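Local atomic coordinates of carbon monoxide dehydrogenase (Thermococcus sp. AM4, PDB entry 6T7J), a protein that catalyses the oxidation of carbon monoxide to carbon dioxide, as in its family probably at a nickel-iron-sulfur cluster, which is nickel-free in this crystal. Residues 457-462 and 552-557; 463-468 and 611-616. All blocks are in the same frame, centred on the assembly; numbering follows the deposited sequence.

Contact 1. Residues 457-462 and 552-557; sequences KHNYSH and APEWMS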
loop_
_atom_site.group_PDB
_atom_site.type_symbol
_atom_site.label_atom_id
_atom_site.label_comp_id
_atom_site.label_asym_id
_atom_site.label_seq_id
_atom_site.Cartn_x
_atom_site.Cartn_y
_atom_site.Cartn_z
ATOM N N LYS A 457 -29.965 -3.816 -1.983
ATOM C CA LYS A 457 -30.808 -3.447 -3.114
ATOM C C LYS A 457 -30.262 -2.202 -3.802
ATOM O O LYS A 457 -29.898 -1.221 -3.146
ATOM C CB LYS A 457 -32.247 -3.216 -2.653
ATOM C CG LYS A 457 -33.218 -2.985 -3.800
ATOM C CD LYS A 457 -34.662 -3.045 -3.345
ATOM C CE LYS A 457 -35.607 -2.976 -4.535
ATOM N NZ LYS A 457 -37.025 -3.215 -4.145
ATOM N N HIS A 458 -30.210 -2.247 -5.133
ATOM C CA HIS A 458 -29.488 -1.243 -5.907
ATOM C C HIS A 458 -30.155 0.124 -5.789
ATOM O O HIS A 458 -31.316 0.299 -6.179
ATOM C CB HIS A 458 -29.399 -1.674 -7.367
ATOM C CG HIS A 458 -28.726 -0.671 -8.249
ATOM N ND1 HIS A 458 -29.344 -0.113 -9.347
ATOM C CD2 HIS A 458 -27.491 -0.117 -8.190
ATOM C CE1 HIS A 458 -28.518 0.739 -9.929
ATOM N NE2 HIS A 458 -27.387 0.754 -9.246
ATOM N N ASN A 459 -29.411 1.087 -5.242
ATOM C CA ASN A 459 -29.830 2.476 -5.077
ATOM C C ASN A 459 -31.000 2.633 -4.114
ATOM O O ASN A 459 -31.453 3.756 -3.877
ATOM C CB ASN A 459 -30.185 3.104 -6.428
ATOM C CG ASN A 459 -28.961 3.402 -7.274
ATOM O OD1 ASN A 459 -27.852 3.540 -6.757
ATOM N ND2 ASN A 459 -29.160 3.503 -8.582
ATOM N N TYR A 460 -31.490 1.531 -3.535
ATOM C CA TYR A 460 -32.634 1.636 -2.634
ATOM C C TYR A 460 -32.279 2.396 -1.364
ATOM O O TYR A 460 -33.044 3.260 -0.919
ATOM C CB TYR A 460 -33.178 0.251 -2.284
ATOM C CG TYR A 460 -34.376 0.306 -1.358
ATOM C CD1 TYR A 460 -35.634 0.640 -1.841
ATOM C CD2 TYR A 460 -34.245 0.043 -0.000
ATOM C CE1 TYR A 460 -36.731 0.702 -0.999
ATOM C CE2 TYR A 460 -35.336 0.103 0.849
ATOM C CZ TYR A 460 -36.575 0.433 0.343
ATOM O OH TYR A 460 -37.663 0.494 1.181
ATOM N N SER A 461 -31.129 2.091 -0.761
ATOM C CA SER A 461 -30.776 2.756 0.489
ATOM C C SER A 461 -30.449 4.227 0.259
ATOM O O SER A 461 -30.850 5.081 1.058
ATOM C CB SER A 461 -29.615 2.029 1.167
ATOM O OG SER A 461 -30.067 0.844 1.803
ATOM N N HIS A 462 -29.747 4.546 -0.831
ATOM C CA HIS A 462 -29.491 5.941 -1.180
ATOM C C HIS A 462 -30.780 6.759 -1.150
ATOM O O HIS A 462 -30.922 7.715 -0.372
ATOM C CB HIS A 462 -28.847 6.026 -2.569
ATOM C CG HIS A 462 -27.429 5.545 -2.621
ATOM N ND1 HIS A 462 -26.470 5.945 -1.716
ATOM C CD2 HIS A 462 -26.807 4.706 -3.483
ATOM C CE1 HIS A 462 -25.318 5.369 -2.015
ATOM N NE2 HIS A 462 -25.496 4.612 -3.082
ATOM N N ALA A 552 -22.662 6.475 3.991
ATOM C CA ALA A 552 -22.331 5.703 2.794
ATOM C C ALA A 552 -23.239 4.479 2.783
ATOM O O ALA A 552 -22.879 3.418 3.318
ATOM C CB ALA A 552 -20.856 5.308 2.774
ATOM N N PRO A 553 -24.428 4.579 2.183
ATOM C CA PRO A 553 -25.420 3.505 2.352
ATOM C C PRO A 553 -25.081 2.219 1.619
ATOM O O PRO A 553 -25.502 1.146 2.065
ATOM C CB PRO A 553 -26.715 4.130 1.809
ATOM C CG PRO A 553 -26.442 5.598 1.695
ATOM C CD PRO A 553 -24.975 5.727 1.445
ATOM N N GLU A 554 -24.359 2.282 0.501
ATOM C CA GLU A 554 -24.150 1.109 -0.346
ATOM C C GLU A 554 -22.700 1.024 -0.808
ATOM O O GLU A 554 -22.414 0.611 -1.938
ATOM C CB GLU A 554 -25.096 1.125 -1.549
ATOM C CG GLU A 554 -26.562 1.346 -1.192
ATOM C CD GLU A 554 -27.432 1.620 -2.402
ATOM O OE1 GLU A 554 -27.040 1.236 -3.524
ATOM O OE2 GLU A 554 -28.514 2.217 -2.230
ATOM N N TRP A 555 -21.766 1.390 0.065
ATOM C CA TRP A 555 -20.364 1.486 -0.318
ATOM C C TRP A 555 -19.782 0.113 -0.653
ATOM O O TRP A 555 -20.265 -0.929 -0.201
ATOM C CB TRP A 555 -19.549 2.136 0.799
ATOM C CG TRP A 555 -19.357 1.253 1.993
ATOM C CD1 TRP A 555 -20.175 1.154 3.080
ATOM C CD2 TRP A 555 -18.272 0.341 2.222
ATOM N NE1 TRP A 555 -19.670 0.237 3.970
ATOM C CE2 TRP A 555 -18.504 -0.276 3.468
ATOM C CE3 TRP A 555 -17.129 -0.011 1.497
ATOM C CZ2 TRP A 555 -17.635 -1.226 4.002
ATOM C CZ3 TRP A 555 -16.270 -0.954 2.028
ATOM C CH2 TRP A 555 -16.527 -1.551 3.268
ATOM N N MET A 556 -18.724 0.127 -1.468
ATOM C CA MET A 556 -17.960 -1.084 -1.766
ATOM C C MET A 556 -16.463 -0.861 -1.920
ATOM O O MET A 556 -15.702 -1.815 -1.725
ATOM C CB MET A 556 -18.486 -1.762 -3.040
ATOM C CG MET A 556 -18.241 -0.980 -4.328
ATOM S SD MET A 556 -16.641 -1.292 -5.114
ATOM C CE MET A 556 -16.547 0.100 -6.241
ATOM N N SER A 557 -16.004 0.341 -2.255
ATOM C CA SER A 557 -14.612 0.571 -2.611
ATOM C C SER A 557 -13.769 0.918 -1.387
ATOM O O SER A 557 -14.274 1.360 -0.353
ATOM C CB SER A 557 -14.505 1.692 -3.645
ATOM O OG SER A 557 -14.655 2.963 -3.032
#

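Contact 2. Residues 463-468 and 611-616; sequences VTLAKE and VKAAET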
loop_
_atom_site.group_PDB
_atom_site.type_symbol
_atom_site.label_atom_id
_atom_site.label_comp_id
_atom_site.label_asym_id
_atom_site.label_seq_id
_atom_site.Cartn_x
_atom_site.Cartn_y
_atom_site.Cartn_z
ATOM N N VAL A 463 -31.748 6.366 -1.983
ATOM C CA VAL A 463 -32.955 7.166 -2.152
ATOM C C VAL A 463 -33.822 7.117 -0.900
ATOM O O VAL A 463 -34.408 8.129 -0.504
ATOM C CB VAL A 463 -33.732 6.713 -3.402
ATOM C CG1 VAL A 463 -34.069 5.235 -3.331
ATOM C CG2 VAL A 463 -34.993 7.520 -3.538
ATOM N N THR A 464 -33.919 5.951 -0.254
ATOM C CA THR A 464 -34.774 5.849 0.926
ATOM C C THR A 464 -34.233 6.698 2.070
ATOM O O THR A 464 -34.999 7.396 2.747
ATOM C CB THR A 464 -34.924 4.387 1.351
ATOM O OG1 THR A 464 -35.702 3.682 0.374
ATOM C CG2 THR A 464 -35.626 4.288 2.695
ATOM N N LEU A 465 -32.916 6.672 2.294
ATOM C CA LEU A 465 -32.326 7.521 3.320
ATOM C C LEU A 465 -32.516 8.994 2.990
ATOM O O LEU A 465 -32.884 9.790 3.866
ATOM C CB LEU A 465 -30.841 7.194 3.479
ATOM C CG LEU A 465 -30.122 7.962 4.588
ATOM C CD1 LEU A 465 -30.673 7.566 5.940
ATOM C CD2 LEU A 465 -28.630 7.715 4.531
ATOM N N ALA A 466 -32.277 9.380 1.731
ATOM C CA ALA A 466 -32.470 10.775 1.347
ATOM C C ALA A 466 -33.910 11.221 1.588
ATOM O O ALA A 466 -34.150 12.312 2.124
ATOM C CB ALA A 466 -32.078 10.972 -0.117
ATOM N N LYS A 467 -34.878 10.383 1.204
ATOM C CA LYS A 467 -36.289 10.705 1.391
ATOM C C LYS A 467 -36.627 10.856 2.868
ATOM O O LYS A 467 -37.258 11.839 3.278
ATOM C CB LYS A 467 -37.159 9.609 0.772
ATOM C CG LYS A 467 -37.369 9.690 -0.727
ATOM C CD LYS A 467 -38.458 8.706 -1.135
ATOM C CE LYS A 467 -38.285 8.212 -2.558
ATOM N NZ LYS A 467 -38.790 9.195 -3.554
ATOM N N GLU A 468 -36.245 9.863 3.676
ATOM C CA GLU A 468 -36.573 9.895 5.095
ATOM C C GLU A 468 -35.927 11.083 5.787
ATOM O O GLU A 468 -36.476 11.601 6.765
ATOM C CB GLU A 468 -36.140 8.591 5.766
ATOM C CG GLU A 468 -36.958 7.375 5.365
ATOM C CD GLU A 468 -38.400 7.463 5.829
ATOM O OE1 GLU A 468 -39.306 7.361 4.975
ATOM O OE2 GLU A 468 -38.627 7.636 7.046
ATOM N N VAL A 611 -34.140 2.990 6.776
ATOM C CA VAL A 611 -35.075 3.692 7.653
ATOM C C VAL A 611 -34.538 3.746 9.080
ATOM O O VAL A 611 -34.612 4.787 9.752
ATOM C CB VAL A 611 -36.462 3.025 7.589
ATOM C CG1 VAL A 611 -37.507 3.895 8.275
ATOM C CG2 VAL A 611 -36.850 2.753 6.143
ATOM N N LYS A 612 -33.995 2.626 9.566
ATOM C CA LYS A 612 -33.327 2.615 10.865
ATOM C C LYS A 612 -32.193 3.632 10.902
ATOM O O LYS A 612 -32.052 4.394 11.869
ATOM C CB LYS A 612 -32.793 1.214 11.161
ATOM C CG LYS A 612 -33.761 0.286 11.871
ATOM C CD LYS A 612 -33.005 -0.682 12.775
ATOM C CE LYS A 612 -33.770 -1.980 12.973
ATOM N NZ LYS A 612 -32.936 -3.172 12.648
ATOM N N ALA A 613 -31.363 3.642 9.855
ATOM C CA ALA A 613 -30.247 4.579 9.795
ATOM C C ALA A 613 -30.738 6.019 9.759
ATOM O O ALA A 613 -30.119 6.907 10.353
ATOM C CB ALA A 613 -29.376 4.277 8.578
ATOM N N ALA A 614 -31.850 6.268 9.064
ATOM C CA ALA A 614 -32.428 7.607 9.049
ATOM C C ALA A 614 -32.854 8.034 10.444
ATOM O O ALA A 614 -32.598 9.170 10.859
ATOM C CB ALA A 614 -33.615 7.655 8.091
ATOM N N GLU A 615 -33.499 7.131 11.184
ATOM C CA GLU A 615 -33.926 7.467 12.540
ATOM C C GLU A 615 -32.730 7.732 13.446
ATOM O O GLU A 615 -32.745 8.677 14.248
ATOM C CB GLU A 615 -34.802 6.351 13.106
ATOM C CG GLU A 615 -36.240 6.406 12.620
ATOM C CD GLU A 615 -36.865 5.033 12.488
ATOM O OE1 GLU A 615 -36.673 4.201 13.400
ATOM O OE2 GLU A 615 -37.551 4.789 11.473
ATOM N N THR A 616 -31.674 6.922 13.323
ATOM C CA THR A 616 -30.488 7.132 14.153
ATOM C C THR A 616 -29.795 8.446 13.810
ATOM O O THR A 616 -29.381 9.191 14.707
ATOM C CB THR A 616 -29.511 5.968 14.003
ATOM O OG1 THR A 616 -30.193 4.729 14.235
ATOM C CG2 THR A 616 -28.369 6.105 15.002
#

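Contact 1. Residues 457-462 and 552-557
Glu-554 directs its carboxylate into the start of helix 460-471, where both oxygens take backbone N-H groups. The contact lies at the C-terminal edge of a Rossmann-like parallel sheet of strand order 3-2-1-4-5-6, where the loops leaving the neighbouring strands 444-448 and 548-552 meet. OE1 receives the N-H of Asn-459 at 2.9 Å, on its syn side, and OE2 receives that of His-462 at 3.0 Å, on its anti side. The second bond is nearly straight, 168° at the hydrogen, the first more bent at 145°. A negative charge in this place is probably stabilised by the positive end of the helix dipole. Such a switch in strand order commonly forms the active-site crevice, and the loop that holds Glu-554 carries on to Met-556 and Ser-557, which touch the broken iron-sulfur cluster.

The imidazole of His-462 stacks on the glutamate, its plane 30° from that of the carboxylate; CD2 is 3.3 Å from CD of Glu-554, and CG of Glu-554 makes a CH-pi contact 4.1 Å from the ring centroid. NE2 of this ring is hydrogen-bonded to the carbonyl oxygen of Cys-451, another residue of the cluster pocket, and the ring also meets Trp-482. An alanine in place of Glu-554 would probably leave the N-H groups of Asn-459 and His-462 without their acceptors and open a gap beside the imidazole. Pro-553 extends the packing: its CB lies 3.6 Å from CB of Ser-461, while its ring crosses the His-462 side chain at about a right angle, bringing CG within 3.4 Å of ND1.

Contact 2. Residues 463-468 and 611-616
Glu-468 and Ala-614 meet through their CB atoms, 3.6 Å apart, where two helices pack with their N-to-C directions 37° apart. From this methylene CG runs anti to the carbonyl carbon, and the chain then bends at chi2 (-66°), which sets CD off the extended line. At the tip the two oxygens part company. OE1 forms a salt bridge with Lys-471, one turn further along its own helix, whereas OE2 comes to 4.1 Å from CG1 of Val-611, a loose van der Waals approach of an oxygen to a methyl group, and has a long, weak ion pair with Arg-472. OE2 is also 5.4 Å from OE2 of Glu-615, and the nearby lysine and arginine would be expected to ease the repulsion between these like charges.

Leu-465 packs deeper in the contact. CG is anti to the backbone N (chi1 -177°), and of the two branches CD1 is the one that reaches the other helix, settling against the backbone of Ala-614, 3.6 Å from its CA and equally near its CB. The small side chain of Ala-614 is consistent with the axis separation of 8.9 Å between these short segments. Toward the start of both segments, CG2 of Thr-464 rests on CG2 of Val-611 at 4.0 Å, leaving OG1 to bond to the carbonyl oxygen of Tyr-460. The interface is thus one of small and branched apolar groups, with charges at its margin.

Helix 460-471, which joins strands 444-448 and 474-478 of the parallel sheet, lies between helix 610-627, entered after strand 604-606, and helix 480-489, against which Val-463 and Ala-466 pack.

Chain order brings the first segments of both contacts together: 457-462 leads into helix 460-471 and 463-468 continues it. After strands 474-478 and 516-518, the chain returns along strand 548-552, and contact 1 closes a loop with 89 residues between its segments. It then passes strands 574-576 and 604-606 before helix 610-627 closes contact 2, with 142 residues between. The two closures cross, since their segments alternate. A single helix is therefore tied at its N-terminal end to the loop near the cluster and further along to the last helix of the chain. The contacts touch where CG of Pro-553 lies 4.2 Å from CD2 of Leu-465.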